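Local coordinates for crispr-associated endoribonuclease CAS2 (PDB 5G4D) that probably acts as a metal-dependent endoribonuclease of CRISPR immunity and forms a homodimer that joins a Cas1 homodimer in a heterotetramer, serving spacer adaptation, at the interface of chains A and B. Sequence-based numbering; all coordinates share one arbitrary frame. Chains: chain A/B, Crispr-associated endoribonuclease CAS2.

Contact 1: the interface of chains A and B. Residues chain A 49, 52-53, 56, 61-65; chain B 32, 75-79.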
ATOM      1  N   LYS A  49      -5.053  14.071   6.608  1.00 19.22           N
ATOM      2  CA  LYS A  49      -5.520  13.282   7.744  1.00 20.31           C
ATOM      3  C   LYS A  49      -6.887  13.760   8.221  1.00 22.05           C
ATOM      4  O   LYS A  49      -7.789  12.951   8.467  1.00 20.71           O
ATOM      5  CB  LYS A  49      -4.493  13.341   8.876  1.00 20.77           C
ATOM      6  CG  LYS A  49      -4.972  12.723  10.176  1.00 25.22           C
ATOM      7  CD  LYS A  49      -3.900  12.801  11.245  1.00 26.98           C
ATOM      8  CE  LYS A  49      -4.469  12.447  12.612  1.00 30.78           C
ATOM      9  NZ  LYS A  49      -3.418  12.536  13.670  1.00 26.56           N
ATOM     10  N   LEU A  52      -9.612  12.746   5.751  1.00 19.49           N
ATOM     11  CA  LEU A  52      -9.917  11.320   5.825  1.00 20.29           C
ATOM     12  C   LEU A  52     -10.750  10.996   7.060  1.00 24.35           C
ATOM     13  O   LEU A  52     -11.703  10.211   6.986  1.00 21.20           O
ATOM     14  CB  LEU A  52      -8.617  10.507   5.812  1.00 18.22           C
ATOM     15  CG  LEU A  52      -7.913  10.494   4.457  1.00 17.27           C
ATOM     16  CD1 LEU A  52      -6.531   9.891   4.614  1.00 16.28           C
ATOM     17  CD2 LEU A  52      -8.727   9.708   3.401  1.00 14.95           C
ATOM     18  N   LEU A  53     -10.414  11.604   8.203  1.00 23.13           N
ATOM     19  CA  LEU A  53     -11.174  11.358   9.426  1.00 23.78           C
ATOM     20  C   LEU A  53     -12.626  11.797   9.287  1.00 28.08           C
ATOM     21  O   LEU A  53     -13.520  11.177   9.873  1.00 27.53           O
ATOM     22  CB  LEU A  53     -10.501  12.071  10.599  1.00 26.49           C
ATOM     23  CG  LEU A  53      -9.156  11.460  11.005  1.00 25.95           C
ATOM     24  CD1 LEU A  53      -8.373  12.383  11.937  1.00 27.09           C
ATOM     25  CD2 LEU A  53      -9.368  10.095  11.659  1.00 25.71           C
ATOM     26  N   ILE A  56     -14.355   8.777   7.017  1.00 22.74           N
ATOM     27  CA  ILE A  56     -14.363   7.381   7.403  1.00 26.18           C
ATOM     28  C   ILE A  56     -15.146   7.198   8.696  1.00 26.02           C
ATOM     29  O   ILE A  56     -15.408   8.143   9.445  1.00 25.58           O
ATOM     30  CB  ILE A  56     -12.933   6.808   7.542  1.00 24.33           C
ATOM     31  CG1 ILE A  56     -12.198   7.442   8.730  1.00 25.11           C
ATOM     32  CG2 ILE A  56     -12.167   7.012   6.244  1.00 19.78           C
ATOM     33  CD1 ILE A  56     -10.880   6.760   9.083  1.00 22.79           C
ATOM     34  N   ASP A  61     -13.472   1.360   9.377  1.00 25.04           N
ATOM     35  CA  ASP A  61     -12.521   1.547   8.294  1.00 24.65           C
ATOM     36  C   ASP A  61     -11.096   1.626   8.826  1.00 23.90           C
ATOM     37  O   ASP A  61     -10.858   1.890  10.008  1.00 23.61           O
ATOM     38  CB  ASP A  61     -12.866   2.815   7.515  1.00 21.92           C
ATOM     39  CG  ASP A  61     -14.309   2.829   7.040  1.00 25.46           C
ATOM     40  OD1 ASP A  61     -14.847   1.738   6.741  1.00 23.85           O
ATOM     41  OD2 ASP A  61     -14.904   3.927   6.954  1.00 23.54           O
ATOM     42  N   SER A  62     -10.135   1.382   7.937  1.00 20.03           N
ATOM     43  CA  SER A  62      -8.735   1.512   8.317  1.00 23.37           C
ATOM     44  C   SER A  62      -7.951   2.189   7.204  1.00 21.51           C
ATOM     45  O   SER A  62      -8.025   1.782   6.041  1.00 19.56           O
ATOM     46  CB  SER A  62      -8.118   0.151   8.654  1.00 24.83           C
ATOM     47  OG  SER A  62      -7.896  -0.627   7.491  1.00 35.76           O
ATOM     48  N   VAL A  63      -7.204   3.223   7.570  1.00 18.86           N
ATOM     49  CA  VAL A  63      -6.285   3.907   6.670  1.00 19.19           C
ATOM     50  C   VAL A  63      -4.898   3.809   7.286  1.00 18.17           C
ATOM     51  O   VAL A  63      -4.728   4.089   8.477  1.00 18.43           O
ATOM     52  CB  VAL A  63      -6.674   5.382   6.453  1.00 18.32           C
ATOM     53  CG1 VAL A  63      -5.753   6.017   5.433  1.00 17.67           C
ATOM     54  CG2 VAL A  63      -8.143   5.525   6.043  1.00 18.30           C
ATOM     55  N   VAL A  64      -3.921   3.376   6.497  1.00 14.34           N
ATOM     56  CA  VAL A  64      -2.525   3.332   6.930  1.00 15.95           C
ATOM     57  C   VAL A  64      -1.753   4.340   6.096  1.00 14.25           C
ATOM     58  O   VAL A  64      -1.784   4.289   4.860  1.00 12.44           O
ATOM     59  CB  VAL A  64      -1.919   1.926   6.800  1.00 17.39           C
ATOM     60  CG1 VAL A  64      -0.428   1.955   7.160  1.00 16.65           C
ATOM     61  CG2 VAL A  64      -2.659   0.946   7.692  1.00 19.05           C
ATOM     62  N   ILE A  65      -1.081   5.269   6.768  1.00 14.17           N
ATOM     63  CA  ILE A  65      -0.280   6.297   6.116  1.00 14.55           C
ATOM     64  C   ILE A  65       1.182   6.007   6.436  1.00 15.55           C
ATOM     65  O   ILE A  65       1.665   6.305   7.541  1.00 15.63           O
ATOM     66  CB  ILE A  65      -0.684   7.706   6.570  1.00 15.58           C
ATOM     67  CG1 ILE A  65      -2.188   7.903   6.355  1.00 16.52           C
ATOM     68  CG2 ILE A  65       0.138   8.755   5.829  1.00 17.28           C
ATOM     69  CD1 ILE A  65      -2.710   9.227   6.899  1.00 20.51           C
TER
ATOM     70  N   GLN B  32      -3.755  -5.159   5.682  1.00 20.61           N
ATOM     71  CA  GLN B  32      -5.185  -5.010   5.432  1.00 22.58           C
ATOM     72  C   GLN B  32      -5.427  -5.612   4.058  1.00 23.67           C
ATOM     73  O   GLN B  32      -4.537  -6.253   3.488  1.00 22.51           O
ATOM     74  CB  GLN B  32      -5.635  -3.551   5.518  1.00 25.41           C
ATOM     75  CG  GLN B  32      -4.773  -2.601   4.712  1.00 25.41           C
ATOM     76  CD  GLN B  32      -5.355  -1.196   4.634  1.00 25.13           C
ATOM     77  OE1 GLN B  32      -5.600  -0.680   3.541  1.00 23.32           O
ATOM     78  NE2 GLN B  32      -5.577  -0.572   5.791  1.00 23.96           N
ATOM     79  N   GLU B  75       1.166   6.010  10.409  1.00 20.09           N
ATOM     80  CA  GLU B  75       0.038   6.403  11.244  1.00 18.45           C
ATOM     81  C   GLU B  75      -1.200   5.675  10.748  1.00 20.66           C
ATOM     82  O   GLU B  75      -1.427   5.587   9.541  1.00 19.20           O
ATOM     83  CB  GLU B  75      -0.194   7.913  11.199  1.00 21.31           C
ATOM     84  CG  GLU B  75      -1.496   8.330  11.861  1.00 24.51           C
ATOM     85  CD  GLU B  75      -1.511   9.777  12.308  1.00 28.12           C
ATOM     86  OE1 GLU B  75      -0.639  10.565  11.867  1.00 26.24           O
ATOM     87  OE2 GLU B  75      -2.401  10.120  13.122  1.00 29.09           O
ATOM     88  N   VAL B  76      -1.993   5.146  11.676  1.00 20.47           N
ATOM     89  CA  VAL B  76      -3.216   4.428  11.348  1.00 21.37           C
ATOM     90  C   VAL B  76      -4.400   5.300  11.733  1.00 23.71           C
ATOM     91  O   VAL B  76      -4.456   5.821  12.853  1.00 24.65           O
ATOM     92  CB  VAL B  76      -3.284   3.067  12.060  1.00 22.46           C
ATOM     93  CG1 VAL B  76      -4.562   2.329  11.678  1.00 27.25           C
ATOM     94  CG2 VAL B  76      -2.063   2.235  11.722  1.00 25.43           C
ATOM     95  N   LEU B  77      -5.330   5.476  10.797  1.00 22.71           N
ATOM     96  CA  LEU B  77      -6.607   6.119  11.064  1.00 20.06           C
ATOM     97  C   LEU B  77      -7.675   5.039  11.134  1.00 23.94           C
ATOM     98  O   LEU B  77      -7.758   4.194  10.240  1.00 27.30           O
ATOM     99  CB  LEU B  77      -6.965   7.138   9.980  1.00 23.59           C
ATOM    100  CG  LEU B  77      -5.886   8.144   9.583  1.00 22.21           C
ATOM    101  CD1 LEU B  77      -6.395   9.141   8.544  1.00 22.42           C
ATOM    102  CD2 LEU B  77      -5.363   8.871  10.812  1.00 24.34           C
ATOM    103  N   GLY B  78      -8.494   5.076  12.184  1.00 27.31           N
ATOM    104  CA  GLY B  78      -9.487   4.037  12.381  1.00 28.10           C
ATOM    105  C   GLY B  78      -8.889   2.800  13.034  1.00 30.20           C
ATOM    106  O   GLY B  78      -7.913   2.873  13.778  1.00 36.18           O
ATOM    107  N   MET B  79      -9.493   1.653  12.739  1.00 31.18           N
ATOM    108  CA  MET B  79      -9.068   0.357  13.269  1.00 38.05           C
ATOM    109  C   MET B  79      -8.963   0.359  14.788  1.00 42.03           C
ATOM    110  O   MET B  79      -9.874  -0.095  15.481  1.00 46.95           O
ATOM    111  CB  MET B  79      -7.725  -0.067  12.657  1.00 38.49           C
ATOM    112  CG  MET B  79      -6.893  -0.975  13.556  1.00 35.51           C
ATOM    113  SD  MET B  79      -6.233  -2.419  12.702  1.00 56.84           S
ATOM    114  CE  MET B  79      -7.739  -3.315  12.333  1.00 42.53           C
TER
HETATM  115  O   HOH W   1      -5.221  -1.759   8.741  1.00 36.20           O
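The flat side-chain groups here, a carboxylate and an amide, are engaged through their polar atoms. B:Glu75 presents its carboxylate to A:Lys49, whose ammonium NZ sits 2.7 Å from OE2 on the syn lone pair, a hydrogen-bonded salt bridge. The lysine reaches it by an extended chain from helix 42-55, crossing the glutamate at about a right angle. The amide NE2 of B:Gln32 donates a hydrogen bond to the hydroxyl OG of A:Ser62 at 2.9 Å, and a water also links the two groups. Beside it, the CG2 methyl of A:Val64 packs 3.8 Å from B:Gln32 NE2, the two chains sliding past each other in opposite directions. Between these polar flanks runs the Cas2 homodimer interface itself: strand 73-78 of B, the last of its subunit, extends the partner's sheet by pairing antiparallel with strand 62-68 of A. A:Val63 N donates to B:Leu77 O at 2.9 Å, and B:Leu77 N returns a bond to A:Val63 O at 2.8 Å, both donors in the carbonyl plane. The reciprocal pair of A:Ile65 and B:Glu75 is less regular: A:Ile65 N approaches nearly along the C=O axis of B:Glu75, whereas B:Glu75 N stands 29° above the carbonyl plane of A:Ile65. B:Leu77 is the main apolar plug, with 135 Å² buried. Its CG is anti to the carbonyl carbon (chi1 -49°), directing both methyls toward helix 42-55: CD1 lies 3.8 Å from A:Leu52 CB, and CD2 lies 3.9 Å from A:Lys49 CG. A:Ile56 CD1 and A:Val63 CB close on its CB. Past the strand's end, B:Met79 N still donates to A:Asp61 O at 3.1 Å.

Contact 2: the interface of chains A and B. Residues chain A 7, 31, 35, 37, 68, 72-74; chain B 64-68.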
ATOM      1  N   VAL A   7       2.779   7.115   1.453  1.00 12.52           N
ATOM      2  CA  VAL A   7       2.030   6.084   0.735  1.00 12.93           C
ATOM      3  C   VAL A   7       0.823   5.787   1.598  1.00 12.16           C
ATOM      4  O   VAL A   7       0.976   5.450   2.778  1.00 12.76           O
ATOM      5  CB  VAL A   7       2.843   4.797   0.497  1.00 11.78           C
ATOM      6  CG1 VAL A   7       1.949   3.730  -0.160  1.00 13.48           C
ATOM      7  CG2 VAL A   7       4.095   5.067  -0.329  1.00 15.54           C
ATOM      8  N   VAL A  31      -2.159   5.184  -7.371  1.00 19.01           N
ATOM      9  CA  VAL A  31      -1.234   4.119  -7.785  1.00 19.27           C
ATOM     10  C   VAL A  31      -1.988   2.923  -8.345  1.00 23.62           C
ATOM     11  O   VAL A  31      -1.673   2.414  -9.425  1.00 21.68           O
ATOM     12  CB  VAL A  31      -0.344   3.699  -6.592  1.00 18.77           C
ATOM     13  CG1 VAL A  31       0.571   2.510  -6.962  1.00 21.71           C
ATOM     14  CG2 VAL A  31       0.455   4.876  -6.065  1.00 19.09           C
ATOM     15  N   VAL A  35      -4.742   2.665  -3.248  1.00 16.38           N
ATOM     16  CA  VAL A  35      -3.371   3.064  -2.935  1.00 13.51           C
ATOM     17  C   VAL A  35      -3.084   4.418  -3.567  1.00 15.22           C
ATOM     18  O   VAL A  35      -3.307   4.599  -4.768  1.00 16.16           O
ATOM     19  CB  VAL A  35      -2.343   2.039  -3.440  1.00 16.93           C
ATOM     20  CG1 VAL A  35      -0.920   2.471  -3.026  1.00 15.03           C
ATOM     21  CG2 VAL A  35      -2.691   0.633  -2.938  1.00 16.00           C
ATOM     22  N   GLU A  37       0.007   7.835  -3.416  1.00 14.36           N
ATOM     23  CA  GLU A  37       1.308   8.265  -2.908  1.00 13.86           C
ATOM     24  C   GLU A  37       1.647   9.663  -3.421  1.00 17.33           C
ATOM     25  O   GLU A  37       1.089  10.130  -4.417  1.00 18.27           O
ATOM     26  CB  GLU A  37       2.428   7.274  -3.279  1.00 15.52           C
ATOM     27  CG  GLU A  37       2.762   7.187  -4.761  1.00 19.92           C
ATOM     28  CD  GLU A  37       3.957   6.284  -5.038  1.00 16.49           C
ATOM     29  OE1 GLU A  37       5.106   6.766  -4.894  1.00 22.48           O
ATOM     30  OE2 GLU A  37       3.748   5.107  -5.397  1.00 20.12           O
ATOM     31  N   LEU A  68       7.494   8.597   4.768  1.00 14.53           N
ATOM     32  CA  LEU A  68       8.818   8.308   4.230  1.00 16.49           C
ATOM     33  C   LEU A  68       9.588   9.598   3.985  1.00 18.48           C
ATOM     34  O   LEU A  68       9.010  10.682   3.908  1.00 17.66           O
ATOM     35  CB  LEU A  68       8.723   7.497   2.933  1.00 16.25           C
ATOM     36  CG  LEU A  68       7.781   6.291   3.014  1.00 16.87           C
ATOM     37  CD1 LEU A  68       7.556   5.689   1.642  1.00 20.16           C
ATOM     38  CD2 LEU A  68       8.337   5.251   3.976  1.00 22.56           C
ATOM     39  N   PRO A  72       9.969   6.444  -2.467  1.00 15.54           N
ATOM     40  CA  PRO A  72      10.637   5.154  -2.324  1.00 17.83           C
ATOM     41  C   PRO A  72      10.865   4.478  -3.664  1.00 19.34           C
ATOM     42  O   PRO A  72      10.120   4.666  -4.630  1.00 17.58           O
ATOM     43  CB  PRO A  72       9.655   4.348  -1.463  1.00 17.53           C
ATOM     44  CG  PRO A  72       8.303   4.931  -1.804  1.00 16.02           C
ATOM     45  CD  PRO A  72       8.560   6.407  -2.027  1.00 17.27           C
ATOM     46  N   LYS A  73      11.919   3.669  -3.712  1.00 17.98           N
ATOM     47  CA  LYS A  73      12.099   2.815  -4.867  1.00 16.28           C
ATOM     48  C   LYS A  73      11.016   1.734  -4.868  1.00 18.26           C
ATOM     49  O   LYS A  73      10.506   1.333  -3.819  1.00 16.27           O
ATOM     50  CB  LYS A  73      13.493   2.188  -4.873  1.00 20.00           C
ATOM     51  CG  LYS A  73      13.698   1.285  -6.063  1.00 27.07           C
ATOM     52  CD  LYS A  73      15.124   0.879  -6.241  1.00 33.08           C
ATOM     53  CE  LYS A  73      15.600   0.340  -4.947  1.00 30.48           C
ATOM     54  NZ  LYS A  73      15.472  -1.133  -4.928  1.00 38.07           N
ATOM     55  N   ARG A  74      10.627   1.301  -6.060  1.00 21.64           N
ATOM     56  CA  ARG A  74       9.629   0.245  -6.149  1.00 17.84           C
ATOM     57  C   ARG A  74       9.837  -0.549  -7.423  1.00 22.92           C
ATOM     58  O   ARG A  74      10.399  -0.053  -8.402  1.00 22.43           O
ATOM     59  CB  ARG A  74       8.202   0.812  -6.087  1.00 16.65           C
ATOM     60  CG  ARG A  74       7.611   1.302  -7.416  1.00 21.81           C
ATOM     61  CD  ARG A  74       8.161   2.670  -7.838  1.00 21.31           C
ATOM     62  NE  ARG A  74       8.205   3.643  -6.742  1.00 21.10           N
ATOM     63  CZ  ARG A  74       7.156   4.352  -6.327  1.00 19.10           C
ATOM     64  NH1 ARG A  74       5.963   4.187  -6.899  1.00 21.95           N
ATOM     65  NH2 ARG A  74       7.297   5.197  -5.323  1.00 19.15           N
TER
ATOM     66  N   VAL B  64       2.772  -3.834  -6.826  1.00 14.34           N
ATOM     67  CA  VAL B  64       3.796  -2.825  -6.566  1.00 15.95           C
ATOM     68  C   VAL B  64       4.532  -3.231  -5.300  1.00 14.25           C
ATOM     69  O   VAL B  64       3.910  -3.441  -4.252  1.00 12.44           O
ATOM     70  CB  VAL B  64       3.203  -1.414  -6.433  1.00 17.39           C
ATOM     71  CG1 VAL B  64       4.299  -0.411  -6.052  1.00 16.65           C
ATOM     72  CG2 VAL B  64       2.532  -0.997  -7.728  1.00 19.05           C
ATOM     73  N   ILE B  65       5.849  -3.366  -5.403  1.00 14.17           N
ATOM     74  CA  ILE B  65       6.700  -3.735  -4.278  1.00 14.55           C
ATOM     75  C   ILE B  65       7.555  -2.521  -3.934  1.00 15.55           C
ATOM     76  O   ILE B  65       8.551  -2.228  -4.616  1.00 15.63           O
ATOM     77  CB  ILE B  65       7.568  -4.959  -4.599  1.00 15.58           C
ATOM     78  CG1 ILE B  65       6.676  -6.112  -5.070  1.00 16.52           C
ATOM     79  CG2 ILE B  65       8.403  -5.346  -3.383  1.00 17.28           C
ATOM     80  CD1 ILE B  65       7.460  -7.331  -5.539  1.00 20.51           C
ATOM     81  N   TYR B  66       7.192  -1.827  -2.852  1.00 13.31           N
ATOM     82  CA  TYR B  66       8.036  -0.752  -2.335  1.00 13.77           C
ATOM     83  C   TYR B  66       9.210  -1.364  -1.589  1.00 14.29           C
ATOM     84  O   TYR B  66       9.016  -2.255  -0.758  1.00 15.43           O
ATOM     85  CB  TYR B  66       7.233   0.149  -1.397  1.00 12.92           C
ATOM     86  CG  TYR B  66       6.101   0.878  -2.089  1.00 13.65           C
ATOM     87  CD1 TYR B  66       6.344   2.042  -2.803  1.00 16.94           C
ATOM     88  CD2 TYR B  66       4.790   0.399  -2.025  1.00 14.79           C
ATOM     89  CE1 TYR B  66       5.317   2.716  -3.438  1.00 16.26           C
ATOM     90  CE2 TYR B  66       3.755   1.058  -2.664  1.00 14.72           C
ATOM     91  CZ  TYR B  66       4.031   2.220  -3.368  1.00 17.38           C
ATOM     92  OH  TYR B  66       3.010   2.884  -4.004  1.00 17.19           O
ATOM     93  N   LYS B  67      10.435  -0.890  -1.882  1.00 15.25           N
ATOM     94  CA  LYS B  67      11.652  -1.457  -1.307  1.00 14.71           C
ATOM     95  C   LYS B  67      12.280  -0.402  -0.405  1.00 14.61           C
ATOM     96  O   LYS B  67      12.709   0.654  -0.892  1.00 15.69           O
ATOM     97  CB  LYS B  67      12.627  -1.897  -2.393  1.00 16.92           C
ATOM     98  CG  LYS B  67      12.014  -2.836  -3.413  1.00 17.27           C
ATOM     99  CD  LYS B  67      12.908  -3.008  -4.626  1.00 22.60           C
ATOM    100  CE  LYS B  67      12.659  -4.367  -5.237  1.00 31.00           C
ATOM    101  NZ  LYS B  67      13.194  -4.575  -6.638  1.00 29.19           N
ATOM    102  N   LEU B  68      12.309  -0.695   0.902  1.00 14.53           N
ATOM    103  CA  LEU B  68      12.684   0.274   1.926  1.00 16.49           C
ATOM    104  C   LEU B  68      13.871  -0.236   2.732  1.00 18.48           C
ATOM    105  O   LEU B  68      14.180  -1.428   2.732  1.00 17.66           O
ATOM    106  CB  LEU B  68      11.506   0.576   2.859  1.00 16.25           C
ATOM    107  CG  LEU B  68      10.192   0.882   2.132  1.00 16.87           C
ATOM    108  CD1 LEU B  68       9.035   0.931   3.108  1.00 20.16           C
ATOM    109  CD2 LEU B  68      10.307   2.190   1.363  1.00 22.56           C
TER
HETATM  110  O   HOH W   2      13.544   3.195  -1.301  1.00 20.29           O
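Polar contacts centre on the carboxylate of A:Glu37. Within chain A, a second-shell salt bridge positions it: A:Arg74 grips it end-on, NH2 to OE1 at 2.7 Å and NH1 to OE2 at 2.8 Å, each oxygen using its syn lone pair. Across the interface, B:Tyr66 OH donates to A:Glu37 OE2 at 2.7 Å from 47° above the carboxylate plane, so OE2 accepts from both B:Tyr66 OH and A:Arg74 NH1. A:Pro72 O, also of chain A, lies in the guanidinium plane, accepts from NE and NH2 along the adjoining edge, and with A:Glu37 fixes the group's rotation; this network would probably favour a charged glutamate. In the main chain, B:Lys67 N donates to A:Lys73 O at 2.9 Å, nearly straight (175° at H) but above the carbonyl plane. A water joins A:Lys73 N to B:Lys67 O.

Around the tyrosine ring, B:Val64 CG1 lies over one face and A:Val7 CG2 over the opposite face, both toward the rim. A:Pro72 CG meets B:Tyr66 CD1 at 3.6 Å, and A:Pro72 CB touches B:Leu68 CD2 at 3.6 Å.

A charged flat group meets the ring's rim: B:Tyr66 CE1 lies over a guanidinium face of A:Arg74, whose NH2, like A:Glu37 OE2, sits at the ring edge, in plane.

In the ferredoxin-like fold, the end of strand 62-68 of B pairs antiparallel with the start of strand 73-78 of A, sending B:Tyr66 toward strands 4-11, 29-32 and 35-40 of A.

Contact 1 and contact 2 have C-alpha centres about 18 Å apart, yet both use the same two elements, strands 62-68 and 73-78, with the chains exchanged. Two-fold symmetry therefore joins them: contact 1 pairs the first part of strand 62-68 with the latter part of strand 73-78, contact 2 the remainder of each, giving one continuous antiparallel register. Residues 64 and 65 enter both contacts, from A in the first and from B in the second. Each subunit thus lends its last strand to its partner's sheet, a reciprocal exchange that fits the homodimer as the functional unit meeting Cas1.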